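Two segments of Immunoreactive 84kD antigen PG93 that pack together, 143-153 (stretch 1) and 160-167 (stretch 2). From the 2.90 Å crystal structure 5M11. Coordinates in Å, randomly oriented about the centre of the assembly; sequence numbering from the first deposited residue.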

# COMPACT_ATOMS: atom_id res chain seq x y z
N THR A 143 25.27 7.99 19.12
CA THR A 143 24.85 6.62 18.86
C THR A 143 25.94 5.78 19.45
O THR A 143 27.09 5.86 19.00
CB THR A 143 24.54 6.31 17.37
OG1 THR A 143 23.40 7.07 16.94
CG2 THR A 143 24.23 4.83 17.13
N TYR A 144 25.61 5.03 20.50
CA TYR A 144 26.51 4.10 21.18
C TYR A 144 26.35 2.75 20.51
O TYR A 144 25.31 2.50 19.90
CB TYR A 144 26.20 4.04 22.69
CG TYR A 144 25.93 5.39 23.34
CD1 TYR A 144 26.82 6.46 23.18
CD2 TYR A 144 24.83 5.58 24.16
CE1 TYR A 144 26.61 7.68 23.83
CE2 TYR A 144 24.62 6.79 24.82
CZ TYR A 144 25.51 7.84 24.66
OH TYR A 144 25.26 9.02 25.31
N ALA A 145 27.40 1.89 20.56
CA ALA A 145 27.46 0.56 19.93
C ALA A 145 27.08 0.59 18.43
O ALA A 145 26.53 -0.39 17.93
CB ALA A 145 26.57 -0.41 20.67
N LYS A 146 27.35 1.74 17.72
CA LYS A 146 27.02 2.00 16.32
C LYS A 146 27.22 0.76 15.47
O LYS A 146 28.30 0.17 15.52
CB LYS A 146 27.87 3.15 15.79
CG LYS A 146 27.15 4.05 14.80
CD LYS A 146 27.96 5.30 14.43
CE LYS A 146 27.82 6.46 15.41
NZ LYS A 146 28.55 7.67 14.93
N GLY A 147 26.16 0.32 14.79
CA GLY A 147 26.16 -0.86 13.93
C GLY A 147 26.15 -2.21 14.60
O GLY A 147 26.52 -3.21 13.98
N THR A 148 25.71 -2.29 15.85
CA THR A 148 25.64 -3.54 16.60
C THR A 148 24.25 -3.65 17.18
O THR A 148 23.76 -2.68 17.76
CB THR A 148 26.72 -3.57 17.69
OG1 THR A 148 27.99 -3.32 17.09
CG2 THR A 148 26.75 -4.89 18.50
N LYS A 149 23.61 -4.83 17.04
CA LYS A 149 22.28 -5.03 17.59
C LYS A 149 22.38 -4.86 19.10
O LYS A 149 23.23 -5.48 19.71
CB LYS A 149 21.71 -6.42 17.21
CG LYS A 149 20.26 -6.63 17.63
CD LYS A 149 19.73 -7.98 17.26
CE LYS A 149 18.63 -8.45 18.19
NZ LYS A 149 19.14 -8.82 19.54
N VAL A 150 21.58 -3.91 19.65
CA VAL A 150 21.41 -3.62 21.08
C VAL A 150 20.00 -4.12 21.44
O VAL A 150 19.01 -3.54 21.01
CB VAL A 150 21.64 -2.12 21.45
CG1 VAL A 150 21.19 -1.83 22.89
CG2 VAL A 150 23.10 -1.73 21.25
N THR A 151 19.93 -5.21 22.17
CA THR A 151 18.73 -5.92 22.58
C THR A 151 17.75 -5.04 23.43
O THR A 151 16.54 -5.12 23.20
CB THR A 151 19.18 -7.19 23.29
OG1 THR A 151 19.87 -7.98 22.33
CG2 THR A 151 18.05 -7.97 23.92
N ASP A 152 18.25 -4.24 24.40
CA ASP A 152 17.36 -3.43 25.25
C ASP A 152 18.11 -2.29 25.95
O ASP A 152 19.34 -2.29 25.97
CB ASP A 152 16.68 -4.33 26.31
CG ASP A 152 15.25 -3.93 26.65
OD1 ASP A 152 14.95 -2.71 26.63
OD2 ASP A 152 14.45 -4.82 26.97
N VAL A 153 17.37 -1.33 26.53
CA VAL A 153 17.97 -0.22 27.23
C VAL A 153 17.12 0.14 28.49
O VAL A 153 15.90 -0.09 28.53
CB VAL A 153 18.25 1.02 26.30
CG1 VAL A 153 16.97 1.65 25.73
CG2 VAL A 153 19.15 2.07 26.96
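Stretch 2 (160-167) RLLMLKEG

Stretch 2 runs as an extended strand from Arg160 to Lys165 and then leaves it at Glu166 and Gly167, both of which have positive phi (44° and 68°). It lies alongside the final residues of stretch 1, where Asp152 and Val153 belong to a strand that continues later in the chain. The two strands are antiparallel: their N-to-C directions differ by 158°, and their axes approach to 4.6 Å, the spacing of neighbours in a sheet. Before this, stretch 1 finishes an earlier strand at Thr143 and Tyr144 and reverses through a type II turn from Ala145 to Thr148, closed by a weak bond of 2.9 Å from Thr148 N to Ala145 O. Gly147 suits the turn, since its phi of 75° is one that glycine adopts readily.

The register pairs Asp152 with Leu164, their CA atoms 5.3 Å apart, and Val153 with Met163, CA to CA 4.8 Å. In the first pair, Leu164 N donates to Asp152 O at 3.2 Å along a nearly straight line (171°). The return bond from Asp152 N to Leu164 O is weak at 3.5 Å, and Thr151 N also reaches Leu164 O, at 2.8 Å but with a bent, weak geometry. Thr151 has phi/psi of -60°/-43°, far from extended values, and this local kink brings two successive amides to one carbonyl. Beyond it, Val153 CA lies 3.4 Å from Leu162 O in a CA-H...O contact, as is common between antiparallel strands. At the other end a water bridges the backbones, donating to Lys149 O at 2.6 Å and accepting from Glu166 N at 2.8 Å, where the direct separation of Lys149 O and Glu166 N is 4.3 Å.

Val150, Val153, Met163 and Lys165 place their side chains on one face. Beta-branched valine favours extended backbone, and the long, unbranched methionine can reach several neighbours: Met163 CG packs 3.9 Å from Val150 CG1, while Met163 CE reaches Ala145 CB at 4.1 Å. Leu161 adds to this apolar group, its CD2 lying 3.8 Å from Tyr144 CE2 and its CD1 4.4 Å from Val153 CG2. Lysine serves at the more open end because its aliphatic chain can cover apolar atoms while its charged NZ goes on to a polar partner: Lys165 CD sits 3.8 Å from Ala145 CB and 4.0 Å from Thr148 CG2. Its NZ forms a long salt bridge, 3.6 Å, with Glu166 OE1, and Glu166 OE2 comes within 3.7 Å of Thr148 CG2.

Asp152 and Leu164 occupy the opposite face. Leu164 CD2 meets the methyl CG2 of Thr151 at 3.6 Å, so threonine offers an apolar surface here while its hydroxyl takes a weak bond from Lys149 NZ to Thr151 OG1, 3.0 Å. The end of Asp152 leads away from Leu164; its OD1 accepts from Val153 N at 2.8 Å, and both carboxylate oxygens are hydrogen-bonded elsewhere in the structure, so the buried acid is satisfied.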

# COMPACT_ATOMS: atom_id res chain seq x y z
N ARG A 160 23.09 7.06 35.06
CA ARG A 160 23.59 5.76 34.63
C ARG A 160 22.67 5.13 33.58
O ARG A 160 21.44 5.24 33.68
CB ARG A 160 23.78 4.81 35.79
CG ARG A 160 25.07 5.02 36.56
CD ARG A 160 24.85 4.96 38.07
NE ARG A 160 23.79 4.01 38.43
CZ ARG A 160 23.10 4.05 39.56
NH1 ARG A 160 23.32 5.00 40.46
NH2 ARG A 160 22.16 3.15 39.80
N LEU A 161 23.26 4.51 32.58
CA LEU A 161 22.56 3.93 31.47
C LEU A 161 22.91 2.45 31.38
O LEU A 161 24.08 2.06 31.53
CB LEU A 161 23.00 4.70 30.23
CG LEU A 161 22.11 4.72 29.01
CD1 LEU A 161 20.82 5.44 29.28
CD2 LEU A 161 22.85 5.42 27.87
N LEU A 162 21.90 1.62 31.17
CA LEU A 162 22.04 0.18 31.12
C LEU A 162 21.77 -0.34 29.70
O LEU A 162 20.76 0.01 29.10
CB LEU A 162 21.08 -0.41 32.15
CG LEU A 162 21.52 -1.62 32.92
CD1 LEU A 162 22.88 -1.42 33.58
CD2 LEU A 162 20.49 -1.94 33.95
N MET A 163 22.67 -1.12 29.17
CA MET A 163 22.59 -1.58 27.79
C MET A 163 22.82 -3.09 27.71
O MET A 163 23.77 -3.61 28.31
CB MET A 163 23.64 -0.82 26.92
CG MET A 163 24.03 -1.45 25.59
SD MET A 163 24.93 -0.24 24.54
CE MET A 163 26.55 -0.77 24.80
N LEU A 164 21.94 -3.79 26.99
CA LEU A 164 22.07 -5.22 26.78
C LEU A 164 22.42 -5.46 25.31
O LEU A 164 21.59 -5.18 24.45
CB LEU A 164 20.78 -5.93 27.20
CG LEU A 164 20.68 -7.44 27.04
CD1 LEU A 164 21.62 -8.20 28.00
CD2 LEU A 164 19.28 -7.88 27.31
N LYS A 165 23.67 -5.86 25.03
CA LYS A 165 24.08 -6.17 23.67
C LYS A 165 24.90 -7.45 23.69
O LYS A 165 25.67 -7.69 24.64
CB LYS A 165 24.81 -5.02 22.94
CG LYS A 165 26.24 -4.70 23.36
CD LYS A 165 26.95 -3.75 22.38
CE LYS A 165 28.38 -3.42 22.78
NZ LYS A 165 29.32 -4.59 22.68
N GLU A 166 24.67 -8.30 22.68
CA GLU A 166 25.30 -9.59 22.49
C GLU A 166 25.36 -10.40 23.82
O GLU A 166 26.41 -10.92 24.18
CB GLU A 166 26.70 -9.43 21.88
CG GLU A 166 26.76 -8.74 20.52
CD GLU A 166 28.12 -8.20 20.14
OE1 GLU A 166 28.88 -7.79 21.06
OE2 GLU A 166 28.42 -8.12 18.93
N GLY A 167 24.25 -10.48 24.55
CA GLY A 167 24.19 -11.26 25.79
C GLY A 167 25.00 -10.75 26.97
O GLY A 167 25.26 -11.50 27.92
O HOH W 1 22.73 -7.81 20.79